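Mitochondrial edited mRNA stability factor 1 (Trypanosoma brucei, PDB 6NL1) probably acts as a Nudix-family, RNA-binding factor that processes the 5' ends of mitochondrial mRNAs and stabilises edited transcripts. Local coordinates at residues T80-E84 and H187-E191; A111-S115 and A193-P198; E120-L125 and W243-Y247. All coordinates share one frame; numbering follows the deposited sequence.

Contact 1: T80-E84 and H187-E191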
ATOM      1  N   THR A  80     -12.728   6.936  20.056  1.00 43.11           N
ATOM      2  CA  THR A  80     -13.905   6.147  20.414  1.00 54.36           C
ATOM      3  C   THR A  80     -14.727   5.775  19.189  1.00 58.14           C
ATOM      4  O   THR A  80     -15.070   6.626  18.373  1.00 41.85           O
ATOM      5  CB  THR A  80     -14.825   6.898  21.381  1.00 57.84           C
ATOM      6  OG1 THR A  80     -14.087   7.281  22.545  1.00 96.74           O
ATOM      7  CG2 THR A  80     -15.985   6.016  21.801  1.00 47.74           C
ATOM      8  N   ILE A  81     -15.047   4.494  19.072  1.00 48.20           N
ATOM      9  CA  ILE A  81     -15.832   4.004  17.956  1.00 39.97           C
ATOM     10  C   ILE A  81     -17.170   3.526  18.476  1.00 38.97           C
ATOM     11  O   ILE A  81     -17.234   2.677  19.363  1.00 45.62           O
ATOM     12  CB  ILE A  81     -15.104   2.853  17.221  1.00 32.67           C
ATOM     13  CG1 ILE A  81     -13.944   3.417  16.403  1.00 34.90           C
ATOM     14  CG2 ILE A  81     -16.073   2.069  16.322  1.00 26.33           C
ATOM     15  CD1 ILE A  81     -12.922   2.379  15.991  1.00 34.51           C
ATOM     16  N   GLN A  82     -18.241   4.085  17.929  1.00 36.98           N
ATOM     17  CA  GLN A  82     -19.586   3.705  18.332  1.00 45.41           C
ATOM     18  C   GLN A  82     -20.171   2.698  17.343  1.00 43.99           C
ATOM     19  O   GLN A  82     -20.398   3.021  16.181  1.00 39.28           O
ATOM     20  CB  GLN A  82     -20.478   4.945  18.415  1.00 51.28           C
ATOM     21  CG  GLN A  82     -21.904   4.664  18.859  1.00 85.99           C
ATOM     22  CD  GLN A  82     -22.832   5.846  18.622  1.00124.94           C
ATOM     23  OE1 GLN A  82     -22.658   6.607  17.669  1.00121.93           O
ATOM     24  NE2 GLN A  82     -23.822   6.005  19.495  1.00130.05           N
ATOM     25  N   LEU A  83     -20.415   1.477  17.797  1.00 41.64           N
ATOM     26  CA  LEU A  83     -20.992   0.471  16.920  1.00 38.84           C
ATOM     27  C   LEU A  83     -22.492   0.382  17.133  1.00 41.75           C
ATOM     28  O   LEU A  83     -22.979   0.532  18.253  1.00 50.88           O
ATOM     29  CB  LEU A  83     -20.345  -0.896  17.149  1.00 35.87           C
ATOM     30  CG  LEU A  83     -18.866  -1.009  16.783  1.00 43.17           C
ATOM     31  CD1 LEU A  83     -18.397  -2.455  16.947  1.00 33.18           C
ATOM     32  CD2 LEU A  83     -18.630  -0.520  15.361  1.00 31.37           C
ATOM     33  N   GLU A  84     -23.219   0.142  16.048  1.00 34.83           N
ATOM     34  CA  GLU A  84     -24.661  -0.038  16.119  1.00 35.76           C
ATOM     35  C   GLU A  84     -25.005  -1.439  15.640  1.00 43.34           C
ATOM     36  O   GLU A  84     -24.659  -1.823  14.517  1.00 36.02           O
ATOM     37  CB  GLU A  84     -25.364   1.017  15.262  1.00 37.56           C
ATOM     38  CG  GLU A  84     -25.026   2.448  15.692  1.00 91.76           C
ATOM     39  CD  GLU A  84     -25.271   3.481  14.602  1.00102.39           C
ATOM     40  OE1 GLU A  84     -24.299   3.858  13.908  1.00 62.90           O
ATOM     41  OE2 GLU A  84     -26.430   3.928  14.452  1.00102.89           O
ATOM     42  N   HIS A 187     -13.457  -4.496  17.617  1.00 32.73           N
ATOM     43  CA  HIS A 187     -13.749  -3.126  18.049  1.00 37.97           C
ATOM     44  C   HIS A 187     -12.580  -2.501  18.829  1.00 31.78           C
ATOM     45  O   HIS A 187     -12.196  -1.365  18.577  1.00 37.07           O
ATOM     46  CB  HIS A 187     -15.020  -3.119  18.907  1.00 36.63           C
ATOM     47  CG  HIS A 187     -15.246  -1.840  19.652  1.00 50.40           C
ATOM     48  ND1 HIS A 187     -15.765  -0.709  19.055  1.00 49.63           N
ATOM     49  CD2 HIS A 187     -15.022  -1.507  20.945  1.00 54.85           C
ATOM     50  CE1 HIS A 187     -15.854   0.258  19.948  1.00 44.79           C
ATOM     51  NE2 HIS A 187     -15.406  -0.200  21.104  1.00 55.18           N
ATOM     52  N   LYS A 188     -12.014  -3.255  19.768  1.00 36.42           N
ATOM     53  CA  LYS A 188     -10.878  -2.779  20.558  1.00 37.55           C
ATOM     54  C   LYS A 188      -9.663  -2.494  19.676  1.00 41.11           C
ATOM     55  O   LYS A 188      -8.972  -1.491  19.855  1.00 34.77           O
ATOM     56  CB  LYS A 188     -10.510  -3.805  21.637  1.00 42.36           C
ATOM     57  CG  LYS A 188     -10.879  -3.389  23.046  1.00 74.57           C
ATOM     58  CD  LYS A 188     -12.256  -2.733  23.076  1.00115.29           C
ATOM     59  CE  LYS A 188     -12.475  -1.959  24.371  1.00126.65           C
ATOM     60  NZ  LYS A 188     -13.327  -0.749  24.169  1.00114.42           N
ATOM     61  N   LEU A 189      -9.407  -3.386  18.725  1.00 35.68           N
ATOM     62  CA  LEU A 189      -8.289  -3.216  17.808  1.00 35.69           C
ATOM     63  C   LEU A 189      -8.467  -1.998  16.897  1.00 29.68           C
ATOM     64  O   LEU A 189      -7.497  -1.340  16.528  1.00 39.35           O
ATOM     65  CB  LEU A 189      -8.081  -4.485  16.976  1.00 28.23           C
ATOM     66  CG  LEU A 189      -7.600  -5.688  17.790  1.00 43.27           C
ATOM     67  CD1 LEU A 189      -7.704  -6.972  16.979  1.00 23.63           C
ATOM     68  CD2 LEU A 189      -6.169  -5.477  18.284  1.00 28.29           C
ATOM     69  N   MET A 190      -9.706  -1.711  16.522  1.00 28.69           N
ATOM     70  CA  MET A 190      -9.976  -0.598  15.624  1.00 33.58           C
ATOM     71  C   MET A 190      -9.731   0.725  16.345  1.00 30.09           C
ATOM     72  O   MET A 190      -9.177   1.664  15.765  1.00 34.12           O
ATOM     73  CB  MET A 190     -11.411  -0.682  15.092  1.00 28.60           C
ATOM     74  CG  MET A 190     -11.631  -1.884  14.167  1.00 35.80           C
ATOM     75  SD  MET A 190     -13.367  -2.275  13.901  1.00 41.07           S
ATOM     76  CE  MET A 190     -13.929  -0.796  13.055  1.00 29.72           C
ATOM     77  N   GLU A 191     -10.125   0.789  17.616  1.00 31.94           N
ATOM     78  CA  GLU A 191      -9.891   1.994  18.408  1.00 38.58           C
ATOM     79  C   GLU A 191      -8.404   2.274  18.535  1.00 40.60           C
ATOM     80  O   GLU A 191      -7.984   3.423  18.450  1.00 46.57           O
ATOM     81  CB  GLU A 191     -10.560   1.902  19.774  1.00 34.93           C
ATOM     82  CG  GLU A 191     -12.069   1.943  19.686  1.00 38.84           C
ATOM     83  CD  GLU A 191     -12.735   2.080  21.033  1.00 60.36           C
ATOM     84  OE1 GLU A 191     -13.861   2.626  21.077  1.00 50.44           O
ATOM     85  OE2 GLU A 191     -12.146   1.632  22.042  1.00 62.43           O
TER

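Contact 2: A111-S115 and A193-P198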
ATOM      1  N   ALA A 111     -11.927   5.407   8.529  1.00 26.70           N
ATOM      2  CA  ALA A 111     -12.230   4.096   7.957  1.00 25.65           C
ATOM      3  C   ALA A 111     -11.040   3.506   7.212  1.00 35.40           C
ATOM      4  O   ALA A 111     -10.827   2.293   7.233  1.00 24.46           O
ATOM      5  CB  ALA A 111     -13.445   4.169   7.040  1.00 23.29           C
ATOM      6  N   ARG A 112     -10.247   4.355   6.564  1.00 20.28           N
ATOM      7  CA  ARG A 112      -9.108   3.834   5.827  1.00 25.60           C
ATOM      8  C   ARG A 112      -8.091   3.161   6.755  1.00 33.21           C
ATOM      9  O   ARG A 112      -7.280   2.361   6.304  1.00 37.95           O
ATOM     10  CB  ARG A 112      -8.441   4.925   5.003  1.00 35.94           C
ATOM     11  CG  ARG A 112      -7.574   5.860   5.817  1.00 37.62           C
ATOM     12  CD  ARG A 112      -6.813   6.772   4.883  1.00 49.13           C
ATOM     13  NE  ARG A 112      -7.740   7.501   4.037  1.00 48.92           N
ATOM     14  CZ  ARG A 112      -7.994   8.798   4.162  1.00 67.28           C
ATOM     15  NH1 ARG A 112      -7.358   9.507   5.089  1.00 47.65           N
ATOM     16  NH2 ARG A 112      -8.875   9.381   3.351  1.00 40.37           N
ATOM     17  N   LYS A 113      -8.149   3.470   8.047  1.00 26.60           N
ATOM     18  CA  LYS A 113      -7.188   2.922   9.010  1.00 25.03           C
ATOM     19  C   LYS A 113      -7.490   1.489   9.419  1.00 27.64           C
ATOM     20  O   LYS A 113      -6.640   0.812   9.995  1.00 35.51           O
ATOM     21  CB  LYS A 113      -7.100   3.819  10.249  1.00 22.89           C
ATOM     22  CG  LYS A 113      -6.584   5.238   9.918  1.00 23.88           C
ATOM     23  CD  LYS A 113      -6.515   6.113  11.167  1.00 29.18           C
ATOM     24  CE  LYS A 113      -5.899   7.476  10.866  1.00 32.09           C
ATOM     25  NZ  LYS A 113      -5.819   8.287  12.117  1.00 44.12           N
ATOM     26  N   VAL A 114      -8.705   1.032   9.131  1.00 25.75           N
ATOM     27  CA  VAL A 114      -9.110  -0.315   9.492  1.00 27.70           C
ATOM     28  C   VAL A 114      -9.327  -1.147   8.240  1.00 31.49           C
ATOM     29  O   VAL A 114      -9.783  -2.285   8.310  1.00 28.28           O
ATOM     30  CB  VAL A 114     -10.412  -0.325  10.321  1.00 33.95           C
ATOM     31  CG1 VAL A 114     -10.228   0.485  11.593  1.00 32.43           C
ATOM     32  CG2 VAL A 114     -11.579   0.207   9.499  1.00 29.17           C
ATOM     33  N   SER A 115      -8.997  -0.588   7.085  1.00 28.42           N
ATOM     34  CA  SER A 115      -9.287  -1.287   5.840  1.00 25.26           C
ATOM     35  C   SER A 115      -8.049  -1.406   4.976  1.00 25.64           C
ATOM     36  O   SER A 115      -7.400  -2.450   4.965  1.00 25.82           O
ATOM     37  CB  SER A 115     -10.411  -0.579   5.083  1.00 22.15           C
ATOM     38  OG  SER A 115     -10.145   0.813   4.998  1.00 32.16           O
ATOM     39  N   ALA A 193      -6.193   1.201  16.316  1.00 36.29           N
ATOM     40  CA  ALA A 193      -5.736   1.488  14.965  1.00 31.73           C
ATOM     41  C   ALA A 193      -5.986   2.946  14.559  1.00 34.80           C
ATOM     42  O   ALA A 193      -5.126   3.574  13.945  1.00 31.04           O
ATOM     43  CB  ALA A 193      -6.377   0.532  13.961  1.00 31.61           C
ATOM     44  N   ILE A 194      -7.160   3.483  14.884  1.00 25.92           N
ATOM     45  CA  ILE A 194      -7.465   4.863  14.495  1.00 37.86           C
ATOM     46  C   ILE A 194      -6.660   5.883  15.296  1.00 50.47           C
ATOM     47  O   ILE A 194      -6.713   7.076  15.006  1.00 53.65           O
ATOM     48  CB  ILE A 194      -8.980   5.221  14.588  1.00 33.88           C
ATOM     49  CG1 ILE A 194      -9.468   5.192  16.034  1.00 39.44           C
ATOM     50  CG2 ILE A 194      -9.807   4.300  13.722  1.00 35.15           C
ATOM     51  CD1 ILE A 194     -10.899   5.688  16.198  1.00 39.03           C
ATOM     52  N   GLN A 195      -5.929   5.410  16.302  1.00 45.24           N
ATOM     53  CA  GLN A 195      -5.009   6.257  17.058  1.00 51.64           C
ATOM     54  C   GLN A 195      -3.602   6.104  16.509  1.00 43.52           C
ATOM     55  O   GLN A 195      -2.787   7.015  16.596  1.00 48.51           O
ATOM     56  CB  GLN A 195      -5.032   5.905  18.546  1.00 50.92           C
ATOM     57  CG  GLN A 195      -6.295   6.362  19.264  1.00 79.09           C
ATOM     58  CD  GLN A 195      -6.354   5.877  20.700  1.00105.29           C
ATOM     59  OE1 GLN A 195      -6.571   4.692  20.962  1.00101.63           O
ATOM     60  NE2 GLN A 195      -6.161   6.795  21.641  1.00109.10           N
ATOM     61  N   GLN A 196      -3.309   4.935  15.962  1.00 45.89           N
ATOM     62  CA  GLN A 196      -2.083   4.766  15.216  1.00 39.37           C
ATOM     63  C   GLN A 196      -2.311   5.483  13.893  1.00 49.45           C
ATOM     64  O   GLN A 196      -3.389   6.026  13.633  1.00 58.90           O
ATOM     65  CB  GLN A 196      -1.774   3.280  14.990  1.00 42.65           C
ATOM     66  CG  GLN A 196      -1.518   2.474  16.264  1.00 50.35           C
ATOM     67  CD  GLN A 196      -1.510   0.951  16.032  1.00 84.11           C
ATOM     68  OE1 GLN A 196      -1.251   0.467  14.923  1.00 54.93           O
ATOM     69  NE2 GLN A 196      -1.803   0.195  17.087  1.00 50.12           N
ATOM     70  N   ASP A 197      -1.292   5.499  13.061  1.00 38.37           N
ATOM     71  CA  ASP A 197      -1.398   6.097  11.742  1.00 38.58           C
ATOM     72  C   ASP A 197      -0.863   5.053  10.758  1.00 31.24           C
ATOM     73  O   ASP A 197       0.267   5.167  10.284  1.00 34.19           O
ATOM     74  CB  ASP A 197      -0.559   7.385  11.726  1.00 43.73           C
ATOM     75  CG  ASP A 197      -0.575   8.109  10.383  1.00 80.48           C
ATOM     76  OD1 ASP A 197      -1.668   8.274   9.801  1.00 90.58           O
ATOM     77  OD2 ASP A 197       0.516   8.534   9.924  1.00 63.57           O
ATOM     78  N   PRO A 198      -1.652   3.996  10.488  1.00 35.80           N
ATOM     79  CA  PRO A 198      -1.173   2.953   9.572  1.00 34.47           C
ATOM     80  C   PRO A 198      -0.903   3.574   8.219  1.00 34.35           C
ATOM     81  O   PRO A 198      -1.714   4.368   7.741  1.00 30.37           O
ATOM     82  CB  PRO A 198      -2.365   1.982   9.465  1.00 34.66           C
ATOM     83  CG  PRO A 198      -3.223   2.284  10.643  1.00 45.73           C
ATOM     84  CD  PRO A 198      -3.039   3.754  10.915  1.00 44.05           C
TER
HETATM   85  O   HOH W   1      -4.523   4.114   6.919  1.00 47.12           O

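Contact 3: E120-L125 and W243-Y247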
ATOM      1  N   GLU A 120      -5.216  -4.464   3.436  1.00 26.00           N
ATOM      2  CA  GLU A 120      -4.063  -4.725   4.283  1.00 25.01           C
ATOM      3  C   GLU A 120      -4.453  -4.843   5.758  1.00 34.56           C
ATOM      4  O   GLU A 120      -4.008  -5.755   6.445  1.00 26.94           O
ATOM      5  CB  GLU A 120      -3.021  -3.602   4.120  1.00 25.70           C
ATOM      6  CG  GLU A 120      -2.313  -3.618   2.776  1.00 25.86           C
ATOM      7  CD  GLU A 120      -3.015  -2.791   1.703  1.00 29.19           C
ATOM      8  OE1 GLU A 120      -4.201  -2.405   1.868  1.00 26.38           O
ATOM      9  OE2 GLU A 120      -2.358  -2.529   0.678  1.00 27.58           O
ATOM     10  N   TRP A 121      -5.268  -3.909   6.246  1.00 29.59           N
ATOM     11  CA  TRP A 121      -5.632  -3.894   7.665  1.00 26.26           C
ATOM     12  C   TRP A 121      -6.916  -4.664   7.968  1.00 25.64           C
ATOM     13  O   TRP A 121      -7.026  -5.288   9.018  1.00 28.23           O
ATOM     14  CB  TRP A 121      -5.628  -2.458   8.229  1.00 25.44           C
ATOM     15  CG  TRP A 121      -4.248  -1.908   8.116  1.00 34.09           C
ATOM     16  CD1 TRP A 121      -3.155  -2.308   8.825  1.00 26.86           C
ATOM     17  CD2 TRP A 121      -3.785  -0.929   7.182  1.00 27.35           C
ATOM     18  NE1 TRP A 121      -2.042  -1.626   8.408  1.00 29.46           N
ATOM     19  CE2 TRP A 121      -2.400  -0.769   7.399  1.00 26.04           C
ATOM     20  CE3 TRP A 121      -4.411  -0.155   6.195  1.00 29.23           C
ATOM     21  CZ2 TRP A 121      -1.624   0.126   6.661  1.00 22.12           C
ATOM     22  CZ3 TRP A 121      -3.639   0.736   5.464  1.00 29.79           C
ATOM     23  CH2 TRP A 121      -2.257   0.867   5.701  1.00 30.03           C
ATOM     24  N   ALA A 122      -7.864  -4.644   7.037  1.00 19.19           N
ATOM     25  CA  ALA A 122      -9.053  -5.482   7.153  1.00 28.17           C
ATOM     26  C   ALA A 122      -8.673  -6.961   7.316  1.00 29.17           C
ATOM     27  O   ALA A 122      -9.208  -7.658   8.186  1.00 28.26           O
ATOM     28  CB  ALA A 122      -9.965  -5.285   5.937  1.00 21.13           C
ATOM     29  N   ALA A 123      -7.745  -7.431   6.485  1.00 26.11           N
ATOM     30  CA  ALA A 123      -7.282  -8.814   6.552  1.00 25.23           C
ATOM     31  C   ALA A 123      -6.565  -9.115   7.868  1.00 26.61           C
ATOM     32  O   ALA A 123      -6.698 -10.211   8.410  1.00 27.05           O
ATOM     33  CB  ALA A 123      -6.380  -9.156   5.361  1.00 19.60           C
ATOM     34  N   GLU A 124      -5.811  -8.152   8.390  1.00 29.40           N
ATOM     35  CA  GLU A 124      -5.160  -8.375   9.679  1.00 24.18           C
ATOM     36  C   GLU A 124      -6.193  -8.493  10.803  1.00 33.67           C
ATOM     37  O   GLU A 124      -6.064  -9.327  11.701  1.00 31.15           O
ATOM     38  CB  GLU A 124      -4.127  -7.294  10.021  1.00 25.65           C
ATOM     39  CG  GLU A 124      -3.385  -7.659  11.301  1.00 32.50           C
ATOM     40  CD  GLU A 124      -2.300  -6.684  11.722  1.00 36.18           C
ATOM     41  OE1 GLU A 124      -2.077  -5.656  11.046  1.00 35.45           O
ATOM     42  OE2 GLU A 124      -1.666  -6.965  12.759  1.00 34.02           O
ATOM     43  N   LEU A 125      -7.215  -7.649  10.748  1.00 20.86           N
ATOM     44  CA  LEU A 125      -8.306  -7.713  11.715  1.00 29.36           C
ATOM     45  C   LEU A 125      -9.019  -9.062  11.649  1.00 22.26           C
ATOM     46  O   LEU A 125      -9.386  -9.631  12.676  1.00 27.06           O
ATOM     47  CB  LEU A 125      -9.293  -6.557  11.484  1.00 19.45           C
ATOM     48  CG  LEU A 125      -8.721  -5.183  11.893  1.00 30.74           C
ATOM     49  CD1 LEU A 125      -9.502  -4.016  11.302  1.00 26.17           C
ATOM     50  CD2 LEU A 125      -8.669  -5.062  13.400  1.00 23.19           C
ATOM     51  N   TRP A 243       3.704  -2.142   4.064  1.00 20.85           N
ATOM     52  CA  TRP A 243       2.883  -1.375   5.004  1.00 25.46           C
ATOM     53  C   TRP A 243       3.173  -1.704   6.473  1.00 26.30           C
ATOM     54  O   TRP A 243       3.752  -2.746   6.792  1.00 24.36           O
ATOM     55  CB  TRP A 243       1.391  -1.571   4.706  1.00 23.67           C
ATOM     56  CG  TRP A 243       0.896  -2.969   4.990  1.00 29.33           C
ATOM     57  CD1 TRP A 243       0.439  -3.452   6.192  1.00 24.13           C
ATOM     58  CD2 TRP A 243       0.821  -4.064   4.063  1.00 21.22           C
ATOM     59  NE1 TRP A 243       0.081  -4.782   6.060  1.00 30.61           N
ATOM     60  CE2 TRP A 243       0.308  -5.179   4.767  1.00 20.84           C
ATOM     61  CE3 TRP A 243       1.130  -4.210   2.707  1.00 29.13           C
ATOM     62  CZ2 TRP A 243       0.099  -6.415   4.159  1.00 34.76           C
ATOM     63  CZ3 TRP A 243       0.919  -5.438   2.100  1.00 26.36           C
ATOM     64  CH2 TRP A 243       0.417  -6.529   2.828  1.00 30.14           C
ATOM     65  N   THR A 244       2.766  -0.805   7.363  1.00 25.80           N
ATOM     66  CA  THR A 244       2.858  -1.039   8.801  1.00 25.98           C
ATOM     67  C   THR A 244       1.758  -1.991   9.273  1.00 26.53           C
ATOM     68  O   THR A 244       0.577  -1.757   9.029  1.00 34.18           O
ATOM     69  CB  THR A 244       2.681   0.271   9.594  1.00 23.51           C
ATOM     70  OG1 THR A 244       1.435   0.874   9.226  1.00 29.38           O
ATOM     71  CG2 THR A 244       3.815   1.263   9.296  1.00 23.42           C
ATOM     72  N   LEU A 245       2.150  -3.067   9.950  1.00 26.05           N
ATOM     73  CA  LEU A 245       1.199  -3.909  10.668  1.00 24.23           C
ATOM     74  C   LEU A 245       0.647  -3.117  11.851  1.00 29.55           C
ATOM     75  O   LEU A 245       1.250  -2.125  12.286  1.00 30.27           O
ATOM     76  CB  LEU A 245       1.888  -5.191  11.167  1.00 24.73           C
ATOM     77  CG  LEU A 245       2.512  -6.090  10.096  1.00 33.15           C
ATOM     78  CD1 LEU A 245       3.428  -7.136  10.712  1.00 26.48           C
ATOM     79  CD2 LEU A 245       1.428  -6.752   9.269  1.00 32.58           C
ATOM     80  N   LEU A 246      -0.498  -3.535  12.374  1.00 27.18           N
ATOM     81  CA  LEU A 246      -1.013  -2.923  13.594  1.00 36.14           C
ATOM     82  C   LEU A 246       0.066  -2.998  14.679  1.00 26.06           C
ATOM     83  O   LEU A 246       0.729  -4.027  14.826  1.00 29.14           O
ATOM     84  CB  LEU A 246      -2.294  -3.632  14.054  1.00 37.18           C
ATOM     85  CG  LEU A 246      -3.509  -3.521  13.124  1.00 51.69           C
ATOM     86  CD1 LEU A 246      -4.670  -4.358  13.627  1.00 35.76           C
ATOM     87  CD2 LEU A 246      -3.929  -2.065  12.966  1.00 44.20           C
ATOM     88  N   TYR A 247       0.251  -1.896  15.404  1.00 29.52           N
ATOM     89  CA  TYR A 247       1.210  -1.808  16.511  1.00 45.53           C
ATOM     90  C   TYR A 247       2.671  -1.697  16.065  1.00 52.71           C
ATOM     91  O   TYR A 247       3.566  -1.549  16.895  1.00 46.54           O
ATOM     92  CB  TYR A 247       1.049  -2.984  17.489  1.00 43.78           C
ATOM     93  CG  TYR A 247      -0.295  -3.008  18.177  1.00 51.77           C
ATOM     94  CD1 TYR A 247      -0.581  -2.133  19.219  1.00 51.01           C
ATOM     95  CD2 TYR A 247      -1.279  -3.905  17.783  1.00 39.04           C
ATOM     96  CE1 TYR A 247      -1.818  -2.147  19.848  1.00 51.40           C
ATOM     97  CE2 TYR A 247      -2.516  -3.929  18.406  1.00 48.54           C
ATOM     98  CZ  TYR A 247      -2.781  -3.047  19.436  1.00 58.33           C
ATOM     99  OH  TYR A 247      -4.007  -3.064  20.063  1.00 58.49           O
TER
HETATM  100  O   HOH W   2      -1.644  -5.688   8.052  1.00 38.20           O
HETATM  101  O   HOH W   3       0.382  -6.558  14.359  1.00 42.47           O

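Contact 1: T80-E84 and H187-E191
Ile81 and Glu191 hold the first modelled residues of the chain against helix 180-193, one through its backbone amide and the other through its carboxylate. Ile81 N donates to Glu191 OE1 over 3.0 Å in an almost straight bond, with an N-H...O angle of 172°. The amide meets the oxygen on its anti side, a little out of the carboxylate plane; the other oxygen, OE2, is taken by Lys188 NZ, 3.4 Å from Glu191 OE2, in a long salt bridge whose hydrogen bond is weak. The two interactions together probably restrict rotation of the carboxylate. Glu191 reaches the amide with an extended chain (chi2 -171°), and Thr80 CA also comes to 3.6 Å from Glu191 OE1.

The side chain of Ile81 runs past that of Glu191 in the opposite direction. Its long branch, CG1 and CD1, does the deeper packing: with CD1 nearly trans about the CB-CG1 bond (chi2 162°), the methyl reaches the helix surface, where Ile81 CD1 is 3.5 Å from Met190 CB and 3.6 Å from Glu191 N. Ile81 and Met190 cross at about a right angle, the methyl touching the root of the Met190 side chain. The shorter CG2 branch lies next to the His187 side chain, whose ring has Glu191 CG above one face, toward the rim. Leu83 extends the apolar strip, its CD1 methyl lying 4.0 Å from His187 CB.

On the sheet side, Ile81, Leu83 and Met190 all touch Trp104 of strand 100-107, and Leu83 and Met190 also touch Leu176 of strand 171-178. The loop continues into strand 84-86, an outermost strand of the four-stranded antiparallel sheet, which pairs with 100-107, while Leu189, on another side of helix 180-193, packs against helix 120-129.

Contact 2: A111-S115 and A193-P198
Lys113, in the turn between helices 108-111 and 120-129, lies across Ile194 and Pro198 of the loop that carries the chain from helix 180-193 into strand 200-207. Its side chain is fully extended beyond CG (chi2 to chi4 near 180°), and each portion meets a different part of the loop. The root crosses the proline ring at about a right angle, Lys113 CG lying 4.0 Å from Pro198 CD. Farther out, Lys113 CD passes 3.7 Å from Ile194 CA. The ammonium then donates to a backbone carbonyl near the C-terminal end of the helix, Lys113 NZ to Ile194 O at 3.3 Å, approaching from well above the carbonyl plane (46° out of it). Asp197 is near enough that its charge may favour the ammonium there, although Lys113 NZ and Asp197 OD1 are 4.8 Å apart and form no salt bridge.

Two further contacts involve backbone carbonyls: Pro198 CG sits 3.8 Å from Lys113 O, and a water donates to Pro198 O at 2.9 Å and more weakly to Arg112 O. The turn itself is braced by Ala111 O, which accepts from Val114 N and from Ser115 OG on opposite faces of its plane; the hydroxyl bond, Ser115 OG to Ala111 O, measures 2.8 Å.

Pro198 lies about 7 Å, side chain to side chain, from Val288, which contacts GDP in another structure of this protein; no GDP is bound here. Loop 193-198, with the 111-115 turn packed against it, leads into the mixed sheet, consistent with the α/β/α sandwich of Nudix proteins.

Contact 3: E120-L125 and W243-Y247
Trp121 and Glu124, one turn of helix apart, take hold of two backbone groups of 243-247, Thr244 O and Leu246 N. The indole Trp121 NE1 donates to Thr244 O at 2.7 Å, the oxygen lying in the ring plane and the donor nearly in line with the carbonyl. Two residues on, Leu246 N donates to Glu124 OE1 at 3.0 Å, almost straight (177°) and on the syn lone pair. Glu124 reaches across with an extended chain, CG anti to the backbone N (chi1 -174°).

A water also donates to Glu124 OE1 and to Glu120 O, and accepts from Trp243 NE1 at 2.8 Å, so the water satisfies this indole N-H and ties it to the helix. A second water, 2.6 Å from Glu124 OE2, donates to it and to Leu246 O, while Arg128 makes a salt bridge with the same carboxylate oxygen.

The sequence running from this loop through helix 250-262 resembles a divergent Nudix box, so 243-247 probably belongs to the first loop of that loop-helix-loop motif. Thr244 OG1 is hydrogen-bonded to Val199 N, and the Glu120 carboxylate to Met118 N and Tyr200 OH. Leu245 N donates to Glu248 OE1, and Tyr247 N to Gln196 OE1.

Bent at chi2, Glu120 lays its CG over the Trp243 face, 3.4 Å from the centroid of the six-membered ring in a CH-pi contact. Trp243 directs an edge toward the face of Trp121 in an offset edge-to-face pair, planes at 78° and five-ring centroids 5.2 Å apart. Leu125 CD2 meets Leu246 CD1 at 4.1 Å.

How the contacts relate
Starting from the N terminus, the chain lays down 80-84, then 111-115 and 120-125 in quick succession, before returning with 187-191, 193-198 and finally 243-247. Contact 1 closes a loop of 102 intervening residues, contact 2 one of 77 and contact 3 one of 117. Each pair of contacts crosses and none nests. Contact 1 fixes the N-terminal loop to helix 180-193, contact 2 fastens the exit from that helix, and contact 3 joins helix 120-129 to the Nudix region. They also touch directly: Ile81 packs on Ile194, Met190 on Val114 and Leu189 on Leu125, while Gln196 probably hydrogen-bonds to Tyr247 and Pro198 packs against Trp121.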